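Local structure of Peptide/nickel transport system substrate-binding protein (Listeria monocytogenes serotype 1/2a, 5KZT) at residues A111-L116 / F163-P168; D118-G123 / E134-K139. The protein binds peptides, one of which it holds here, and probably delivers them to a membrane transporter for uptake, as other OppA-type substrate-binding proteins do. All blocks are in the same frame, centred on the assembly; numbering follows the deposited sequence.

Contact 1 (111-116 with 163-168) is buried, its centre about 12 Å from the centre of the chain; contact 2 (118-123 with 134-139) is partly buried, its centre about 24 Å out on the same side. Their centres are about 13 Å apart. Along the chain the segments run 111-116, 118-123, 134-139, 163-168, so both pieces of contact 2 fall between those of contact 1. Contact 1 reaches the bound peptide through Tyr113, whereas contact 2 includes the start of strand 138-140, an outermost strand of its antiparallel sheet. Ligand side and sheet edge are thus packed together, Phe166 CE2 against Ile120 CG1, with Trp101 of helix 94-105 touching Phe166, Ile120 and Leu136.

Contact 1 of 2, residues A111-L116 / F163-P168; sequences ATYSYL and FPTFFP
The ring of Tyr113 lies across the outer edge of Phe163, which points CE2 and CZ at one of its faces. The pair is T-shaped (edge-to-face), with planes at 82° and ring centroids 4.9 Å apart. Phe163 CE2 sits 3.5 Å above the tyrosine plane, displaced toward the rim, and Phe163 CZ comes within 3.5 Å of Tyr113 CZ. Phe163 CB points toward the other segment, and chi1 of -167° sets CG anti to the backbone N. Thr165 approaches the root of the same tyrosine: its OG1 is 3.7 Å from Tyr113 CB, a van der Waals contact. Both segments are loops with short 3-10 turns, and in this family 5 solute-binding protein they meet beside the ligand. Tyr113 OH hydrogen-bonds Asp428 OD2 and the backbone of the bound peptide, so the ring packed on Phe163 carries a ligand-binding hydroxyl. Leu116 meets both phenylalanines, Phe163 with CD1 and Phe166 with CB. Its CD1 packs 3.8 Å from Phe163 CD2, the two side chains crossing at about a right angle, while its CB meets the ring rim at Phe166 CE1, 3.8 Å away and roughly level with the ring. Beyond the two segments, Phe166 stacks with Phe117 and makes an edge-to-face pair with Trp101 of helix 94-105.

Contact 2 of 2, residues D118-G123 / E134-K139; sequences DAIKNG and EELGIK
A type II beta turn, Ile120 to Gly123, leads into helix 123-127 and docks against the chain just before strand 138-140, an outermost strand of its antiparallel sheet. Two hydrogen bonds join the pieces. Gly137 N donates to Lys121 O at 2.9 Å, with a bent N-H...O angle of 143°. Beside it, Asn122 ND2 reaches Glu135 O at 3.0 Å; this bond is almost straight, 179° at the hydrogen. The oxygen lies in the plane of the asparagine amide, whereas the donor stands above the plane of the Glu135 carbonyl. A chi1 of -65° sets Asn122 CG, which carries ND2, beside the backbone N, and the positive phi of this residue suits the third position of the turn. Although Asn122 holds the N-cap position of the helix, its side chain makes no capping bond.

The apolar part is carried by Leu136. Its CB leaves away from the turn, but CD1 returns to lie 3.6 Å from Ile120 CG2. The same methyl is 3.6 Å from Lys121 O, and Gly123 CA is 3.7 Å from Leu136 CD1. Trp101 of helix 94-105 packs on both Ile120 and Leu136. Gly137, the centre of an inverse gamma turn, comes within 4.0 Å of Lys121 CB through its CA. Lys121 and Gly137 also each make backbone hydrogen bonds with Thr149, so the turn and the residue preceding strand 138-140 are both bonded to the same residue of strand 145-149. The chemistry is thus mixed: main-chain and amide bonds toward the more exposed Lys121 and Asn122, hydrocarbon toward Trp101, which is consistent with the two hydrogen bonds fixing the alignment of the segments while Leu136 and Ile120 close their buried side.

Contact 1 of 2, residues A111-L116 / F163-P168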
ATOM      1  N   ALA A 111     -13.589   7.806   0.752  1.00 17.27           N
ATOM      2  CA  ALA A 111     -12.634   6.702   0.821  1.00 16.57           C
ATOM      3  C   ALA A 111     -11.597   6.920  -0.252  1.00 16.48           C
ATOM      4  O   ALA A 111     -11.957   7.088  -1.422  1.00 16.31           O
ATOM      5  CB  ALA A 111     -13.332   5.381   0.593  1.00 16.04           C
ATOM      6  N   THR A 112     -10.315   6.897   0.120  1.00 16.31           N
ATOM      7  CA  THR A 112      -9.274   7.199  -0.855  1.00 16.20           C
ATOM      8  C   THR A 112      -9.218   6.179  -1.981  1.00 15.46           C
ATOM      9  O   THR A 112      -8.798   6.534  -3.084  1.00 15.58           O
ATOM     10  CB  THR A 112      -7.876   7.317  -0.231  1.00 16.67           C
ATOM     11  OG1 THR A 112      -7.548   6.097   0.446  1.00 16.57           O
ATOM     12  CG2 THR A 112      -7.800   8.496   0.726  1.00 17.73           C
ATOM     13  N   TYR A 113      -9.651   4.934  -1.731  1.00 14.45           N
ATOM     14  CA  TYR A 113      -9.626   3.891  -2.762  1.00 14.04           C
ATOM     15  C   TYR A 113     -10.923   3.820  -3.575  1.00 13.85           C
ATOM     16  O   TYR A 113     -11.140   2.879  -4.340  1.00 13.56           O
ATOM     17  CB  TYR A 113      -9.334   2.539  -2.122  1.00 13.85           C
ATOM     18  CG  TYR A 113      -7.883   2.125  -2.048  1.00 13.93           C
ATOM     19  CD1 TYR A 113      -7.071   2.131  -3.184  1.00 14.07           C
ATOM     20  CD2 TYR A 113      -7.348   1.641  -0.862  1.00 13.94           C
ATOM     21  CE1 TYR A 113      -5.774   1.674  -3.133  1.00 14.21           C
ATOM     22  CE2 TYR A 113      -6.046   1.204  -0.797  1.00 14.15           C
ATOM     23  CZ  TYR A 113      -5.257   1.218  -1.932  1.00 14.25           C
ATOM     24  OH  TYR A 113      -3.957   0.735  -1.871  1.00 14.01           O
ATOM     25  N   SER A 114     -11.782   4.826  -3.450  1.00 13.90           N
ATOM     26  CA  SER A 114     -13.020   4.829  -4.231  1.00 13.99           C
ATOM     27  C   SER A 114     -12.763   4.700  -5.746  1.00 14.19           C
ATOM     28  O   SER A 114     -13.595   4.149  -6.468  1.00 14.08           O
ATOM     29  CB  SER A 114     -13.854   6.066  -3.925  1.00 14.40           C
ATOM     30  OG  SER A 114     -13.209   7.220  -4.399  1.00 14.67           O
ATOM     31  N   TYR A 115     -11.605   5.183  -6.213  1.00 14.39           N
ATOM     32  CA  TYR A 115     -11.234   5.112  -7.629  1.00 15.01           C
ATOM     33  C   TYR A 115     -11.096   3.669  -8.179  1.00 14.61           C
ATOM     34  O   TYR A 115     -11.277   3.456  -9.367  1.00 14.82           O
ATOM     35  CB  TYR A 115      -9.972   5.932  -7.912  1.00 15.81           C
ATOM     36  CG  TYR A 115      -8.674   5.380  -7.353  1.00 16.24           C
ATOM     37  CD1 TYR A 115      -7.884   4.502  -8.101  1.00 16.72           C
ATOM     38  CD2 TYR A 115      -8.209   5.761  -6.099  1.00 16.45           C
ATOM     39  CE1 TYR A 115      -6.691   3.998  -7.589  1.00 16.93           C
ATOM     40  CE2 TYR A 115      -6.998   5.301  -5.600  1.00 16.93           C
ATOM     41  CZ  TYR A 115      -6.250   4.403  -6.349  1.00 17.12           C
ATOM     42  OH  TYR A 115      -5.053   3.929  -5.875  1.00 17.40           O
ATOM     43  N   LEU A 116     -10.827   2.689  -7.319  1.00 13.92           N
ATOM     44  CA  LEU A 116     -10.756   1.294  -7.757  1.00 13.68           C
ATOM     45  C   LEU A 116     -12.096   0.812  -8.302  1.00 13.60           C
ATOM     46  O   LEU A 116     -12.152  -0.104  -9.133  1.00 13.07           O
ATOM     47  CB  LEU A 116     -10.330   0.371  -6.612  1.00 13.44           C
ATOM     48  CG  LEU A 116      -8.911   0.547  -6.071  1.00 13.60           C
ATOM     49  CD1 LEU A 116      -8.671  -0.416  -4.931  1.00 13.52           C
ATOM     50  CD2 LEU A 116      -7.873   0.361  -7.157  1.00 13.90           C
ATOM     51  N   PHE A 163      -9.193  -7.584  -2.579  1.00 13.85           N
ATOM     52  CA  PHE A 163      -8.621  -6.393  -1.959  1.00 13.63           C
ATOM     53  C   PHE A 163      -9.593  -5.834  -0.908  1.00 13.39           C
ATOM     54  O   PHE A 163     -10.799  -5.803  -1.143  1.00 13.52           O
ATOM     55  CB  PHE A 163      -8.298  -5.354  -3.038  1.00 13.39           C
ATOM     56  CG  PHE A 163      -7.436  -4.244  -2.550  1.00 13.33           C
ATOM     57  CD1 PHE A 163      -6.067  -4.447  -2.376  1.00 13.45           C
ATOM     58  CD2 PHE A 163      -7.982  -3.003  -2.211  1.00 13.13           C
ATOM     59  CE1 PHE A 163      -5.264  -3.429  -1.883  1.00 13.19           C
ATOM     60  CE2 PHE A 163      -7.174  -1.983  -1.730  1.00 13.19           C
ATOM     61  CZ  PHE A 163      -5.812  -2.204  -1.558  1.00 13.24           C
ATOM     62  N   PRO A 164      -9.085  -5.393   0.262  1.00 13.53           N
ATOM     63  CA  PRO A 164     -10.003  -5.055   1.363  1.00 13.72           C
ATOM     64  C   PRO A 164     -11.166  -4.079   1.093  1.00 13.45           C
ATOM     65  O   PRO A 164     -12.223  -4.238   1.687  1.00 13.92           O
ATOM     66  CB  PRO A 164      -9.055  -4.509   2.428  1.00 13.80           C
ATOM     67  CG  PRO A 164      -7.875  -5.386   2.263  1.00 13.56           C
ATOM     68  CD  PRO A 164      -7.697  -5.441   0.760  1.00 13.63           C
ATOM     69  N   THR A 165     -10.991  -3.127   0.184  1.00 13.13           N
ATOM     70  CA  THR A 165     -12.046  -2.155  -0.129  1.00 13.34           C
ATOM     71  C   THR A 165     -13.313  -2.827  -0.686  1.00 13.28           C
ATOM     72  O   THR A 165     -14.411  -2.281  -0.566  1.00 13.60           O
ATOM     73  CB  THR A 165     -11.561  -1.068  -1.122  1.00 13.26           C
ATOM     74  OG1 THR A 165     -10.157  -0.846  -0.948  1.00 13.62           O
ATOM     75  CG2 THR A 165     -12.335   0.251  -0.913  1.00 13.52           C
ATOM     76  N   PHE A 166     -13.147  -4.004  -1.278  1.00 13.16           N
ATOM     77  CA  PHE A 166     -14.231  -4.804  -1.842  1.00 13.37           C
ATOM     78  C   PHE A 166     -14.756  -5.894  -0.881  1.00 13.77           C
ATOM     79  O   PHE A 166     -15.614  -6.674  -1.256  1.00 13.75           O
ATOM     80  CB  PHE A 166     -13.740  -5.460  -3.143  1.00 13.31           C
ATOM     81  CG  PHE A 166     -13.466  -4.481  -4.240  1.00 13.30           C
ATOM     82  CD1 PHE A 166     -12.319  -3.707  -4.237  1.00 13.26           C
ATOM     83  CD2 PHE A 166     -14.378  -4.314  -5.280  1.00 13.30           C
ATOM     84  CE1 PHE A 166     -12.087  -2.780  -5.272  1.00 13.22           C
ATOM     85  CE2 PHE A 166     -14.132  -3.396  -6.311  1.00 13.45           C
ATOM     86  CZ  PHE A 166     -12.998  -2.637  -6.291  1.00 13.12           C
ATOM     87  N   PHE A 167     -14.264  -5.934   0.359  1.00 13.82           N
ATOM     88  CA  PHE A 167     -14.791  -6.857   1.366  1.00 14.53           C
ATOM     89  C   PHE A 167     -16.199  -6.417   1.774  1.00 15.03           C
ATOM     90  O   PHE A 167     -16.493  -5.230   1.723  1.00 15.02           O
ATOM     91  CB  PHE A 167     -13.893  -6.869   2.603  1.00 14.57           C
ATOM     92  CG  PHE A 167     -12.551  -7.543   2.410  1.00 14.69           C
ATOM     93  CD1 PHE A 167     -12.123  -8.040   1.168  1.00 14.66           C
ATOM     94  CD2 PHE A 167     -11.692  -7.646   3.493  1.00 14.79           C
ATOM     95  CE1 PHE A 167     -10.887  -8.638   1.032  1.00 15.15           C
ATOM     96  CE2 PHE A 167     -10.455  -8.253   3.364  1.00 15.24           C
ATOM     97  CZ  PHE A 167     -10.046  -8.748   2.137  1.00 15.17           C
ATOM     98  N   PRO A 168     -17.046  -7.365   2.225  1.00 15.45           N
ATOM     99  CA  PRO A 168     -18.355  -7.025   2.776  1.00 15.90           C
ATOM    100  C   PRO A 168     -18.271  -6.364   4.152  1.00 16.30           C
ATOM    101  O   PRO A 168     -17.246  -6.472   4.842  1.00 15.77           O
ATOM    102  CB  PRO A 168     -19.053  -8.374   2.859  1.00 16.43           C
ATOM    103  CG  PRO A 168     -17.942  -9.340   3.117  1.00 16.47           C
ATOM    104  CD  PRO A 168     -16.735  -8.797   2.401  1.00 15.69           C
TER

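Contact 2 of 2, residues D118-G123 / E134-K139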
ATOM      1  N   ASP A 118     -13.954   2.343 -10.320  1.00 17.51           N
ATOM      2  CA  ASP A 118     -14.053   2.644 -11.761  1.00 19.53           C
ATOM      3  C   ASP A 118     -14.274   1.384 -12.602  1.00 18.60           C
ATOM      4  O   ASP A 118     -14.852   1.463 -13.666  1.00 18.30           O
ATOM      5  CB  ASP A 118     -12.768   3.300 -12.274  1.00 21.81           C
ATOM      6  CG  ASP A 118     -12.650   4.762 -11.918  1.00 24.86           C
ATOM      7  OD1 ASP A 118     -13.617   5.374 -11.383  1.00 27.15           O
ATOM      8  OD2 ASP A 118     -11.555   5.332 -12.222  1.00 28.01           O
ATOM      9  N   ALA A 119     -13.743   0.255 -12.131  1.00 17.61           N
ATOM     10  CA  ALA A 119     -13.973  -1.061 -12.737  1.00 17.56           C
ATOM     11  C   ALA A 119     -15.441  -1.516 -12.703  1.00 17.39           C
ATOM     12  O   ALA A 119     -15.823  -2.337 -13.522  1.00 17.59           O
ATOM     13  CB  ALA A 119     -13.108  -2.103 -12.047  1.00 17.51           C
ATOM     14  N   ILE A 120     -16.239  -0.990 -11.752  1.00 16.79           N
ATOM     15  CA  ILE A 120     -17.646  -1.371 -11.563  1.00 16.52           C
ATOM     16  C   ILE A 120     -18.534  -0.348 -12.272  1.00 16.78           C
ATOM     17  O   ILE A 120     -18.246   0.852 -12.266  1.00 16.35           O
ATOM     18  CB  ILE A 120     -18.006  -1.468 -10.052  1.00 16.13           C
ATOM     19  CG1 ILE A 120     -16.981  -2.326  -9.284  1.00 15.70           C
ATOM     20  CG2 ILE A 120     -19.410  -2.025  -9.844  1.00 16.23           C
ATOM     21  CD1 ILE A 120     -16.688  -3.687  -9.876  1.00 15.85           C
ATOM     22  N   LYS A 121     -19.602  -0.846 -12.891  1.00 17.07           N
ATOM     23  CA  LYS A 121     -20.511  -0.021 -13.655  1.00 17.69           C
ATOM     24  C   LYS A 121     -20.992   1.133 -12.778  1.00 17.11           C
ATOM     25  O   LYS A 121     -21.429   0.917 -11.649  1.00 16.11           O
ATOM     26  CB  LYS A 121     -21.706  -0.831 -14.141  1.00 18.89           C
ATOM     27  CG  LYS A 121     -22.686   0.003 -14.957  1.00 20.51           C
ATOM     28  CD  LYS A 121     -23.836  -0.815 -15.512  1.00 21.82           C
ATOM     29  CE  LYS A 121     -24.788   0.109 -16.237  1.00 23.32           C
ATOM     30  NZ  LYS A 121     -25.967  -0.659 -16.716  1.00 24.69           N
ATOM     31  N   ASN A 122     -20.879   2.345 -13.311  1.00 17.00           N
ATOM     32  CA  ASN A 122     -21.266   3.600 -12.626  1.00 17.22           C
ATOM     33  C   ASN A 122     -20.383   4.055 -11.474  1.00 16.99           C
ATOM     34  O   ASN A 122     -20.663   5.076 -10.872  1.00 17.22           O
ATOM     35  CB  ASN A 122     -22.740   3.571 -12.184  1.00 17.45           C
ATOM     36  CG  ASN A 122     -23.695   3.510 -13.362  1.00 18.02           C
ATOM     37  OD1 ASN A 122     -23.397   4.047 -14.427  1.00 18.84           O
ATOM     38  ND2 ASN A 122     -24.843   2.861 -13.179  1.00 18.21           N
ATOM     39  N   GLY A 123     -19.336   3.307 -11.132  1.00 16.76           N
ATOM     40  CA  GLY A 123     -18.492   3.685  -9.997  1.00 16.72           C
ATOM     41  C   GLY A 123     -17.899   5.088 -10.113  1.00 17.37           C
ATOM     42  O   GLY A 123     -17.994   5.891  -9.174  1.00 17.54           O
ATOM     43  N   GLU A 134     -26.656   3.994  -4.956  1.00 21.52           N
ATOM     44  CA  GLU A 134     -27.518   2.850  -5.303  1.00 22.48           C
ATOM     45  C   GLU A 134     -27.478   2.425  -6.795  1.00 21.83           C
ATOM     46  O   GLU A 134     -27.928   1.349  -7.135  1.00 21.97           O
ATOM     47  CB  GLU A 134     -28.965   3.095  -4.859  1.00 24.23           C
ATOM     48  CG  GLU A 134     -29.727   4.157  -5.635  1.00 25.84           C
ATOM     49  CD  GLU A 134     -31.022   4.570  -4.950  1.00 27.83           C
ATOM     50  OE1 GLU A 134     -32.030   4.772  -5.661  1.00 30.11           O
ATOM     51  OE2 GLU A 134     -31.045   4.688  -3.704  1.00 28.49           O
ATOM     52  N   GLU A 135     -26.928   3.261  -7.670  1.00 21.10           N
ATOM     53  CA  GLU A 135     -26.796   2.920  -9.075  1.00 20.81           C
ATOM     54  C   GLU A 135     -25.581   2.049  -9.388  1.00 18.97           C
ATOM     55  O   GLU A 135     -25.415   1.632 -10.521  1.00 19.03           O
ATOM     56  CB  GLU A 135     -26.812   4.199  -9.928  1.00 22.16           C
ATOM     57  CG  GLU A 135     -28.113   4.992  -9.738  1.00 23.86           C
ATOM     58  CD  GLU A 135     -28.149   6.273 -10.541  1.00 25.56           C
ATOM     59  OE1 GLU A 135     -28.176   6.192 -11.789  1.00 26.99           O
ATOM     60  OE2 GLU A 135     -28.155   7.380  -9.935  1.00 27.17           O
ATOM     61  N   LEU A 136     -24.735   1.774  -8.393  1.00 17.41           N
ATOM     62  CA  LEU A 136     -23.521   0.996  -8.595  1.00 16.00           C
ATOM     63  C   LEU A 136     -23.859  -0.389  -9.137  1.00 15.80           C
ATOM     64  O   LEU A 136     -24.884  -0.975  -8.750  1.00 16.06           O
ATOM     65  CB  LEU A 136     -22.762   0.856  -7.267  1.00 15.43           C
ATOM     66  CG  LEU A 136     -21.354   0.226  -7.349  1.00 14.81           C
ATOM     67  CD1 LEU A 136     -20.394   1.075  -8.194  1.00 14.71           C
ATOM     68  CD2 LEU A 136     -20.772   0.014  -5.960  1.00 14.40           C
ATOM     69  N   GLY A 137     -23.016  -0.895 -10.024  1.00 15.16           N
ATOM     70  CA  GLY A 137     -23.223  -2.176 -10.662  1.00 15.67           C
ATOM     71  C   GLY A 137     -23.000  -3.393  -9.795  1.00 15.66           C
ATOM     72  O   GLY A 137     -22.249  -4.285 -10.168  1.00 15.87           O
ATOM     73  N   ILE A 138     -23.642  -3.430  -8.632  1.00 16.08           N
ATOM     74  CA  ILE A 138     -23.725  -4.634  -7.806  1.00 16.52           C
ATOM     75  C   ILE A 138     -25.155  -4.744  -7.288  1.00 17.90           C
ATOM     76  O   ILE A 138     -25.700  -3.763  -6.781  1.00 18.24           O
ATOM     77  CB  ILE A 138     -22.681  -4.637  -6.659  1.00 16.11           C
ATOM     78  CG1 ILE A 138     -22.781  -5.946  -5.861  1.00 16.31           C
ATOM     79  CG2 ILE A 138     -22.802  -3.381  -5.763  1.00 15.84           C
ATOM     80  CD1 ILE A 138     -21.635  -6.165  -4.878  1.00 16.26           C
ATOM     81  N   LYS A 139     -25.738  -5.931  -7.451  1.00 19.00           N
ATOM     82  CA  LYS A 139     -27.116  -6.265  -7.103  1.00 20.95           C
ATOM     83  C   LYS A 139     -27.130  -7.525  -6.257  1.00 20.89           C
ATOM     84  O   LYS A 139     -26.436  -8.495  -6.588  1.00 20.04           O
ATOM     85  CB  LYS A 139     -27.904  -6.638  -8.364  1.00 22.90           C
ATOM     86  CG  LYS A 139     -28.798  -5.598  -8.975  1.00 25.15           C
ATOM     87  CD  LYS A 139     -29.468  -6.196 -10.211  1.00 27.25           C
ATOM     88  CE  LYS A 139     -30.260  -5.178 -11.029  1.00 28.87           C
ATOM     89  NZ  LYS A 139     -29.395  -4.043 -11.475  1.00 29.31           N
TER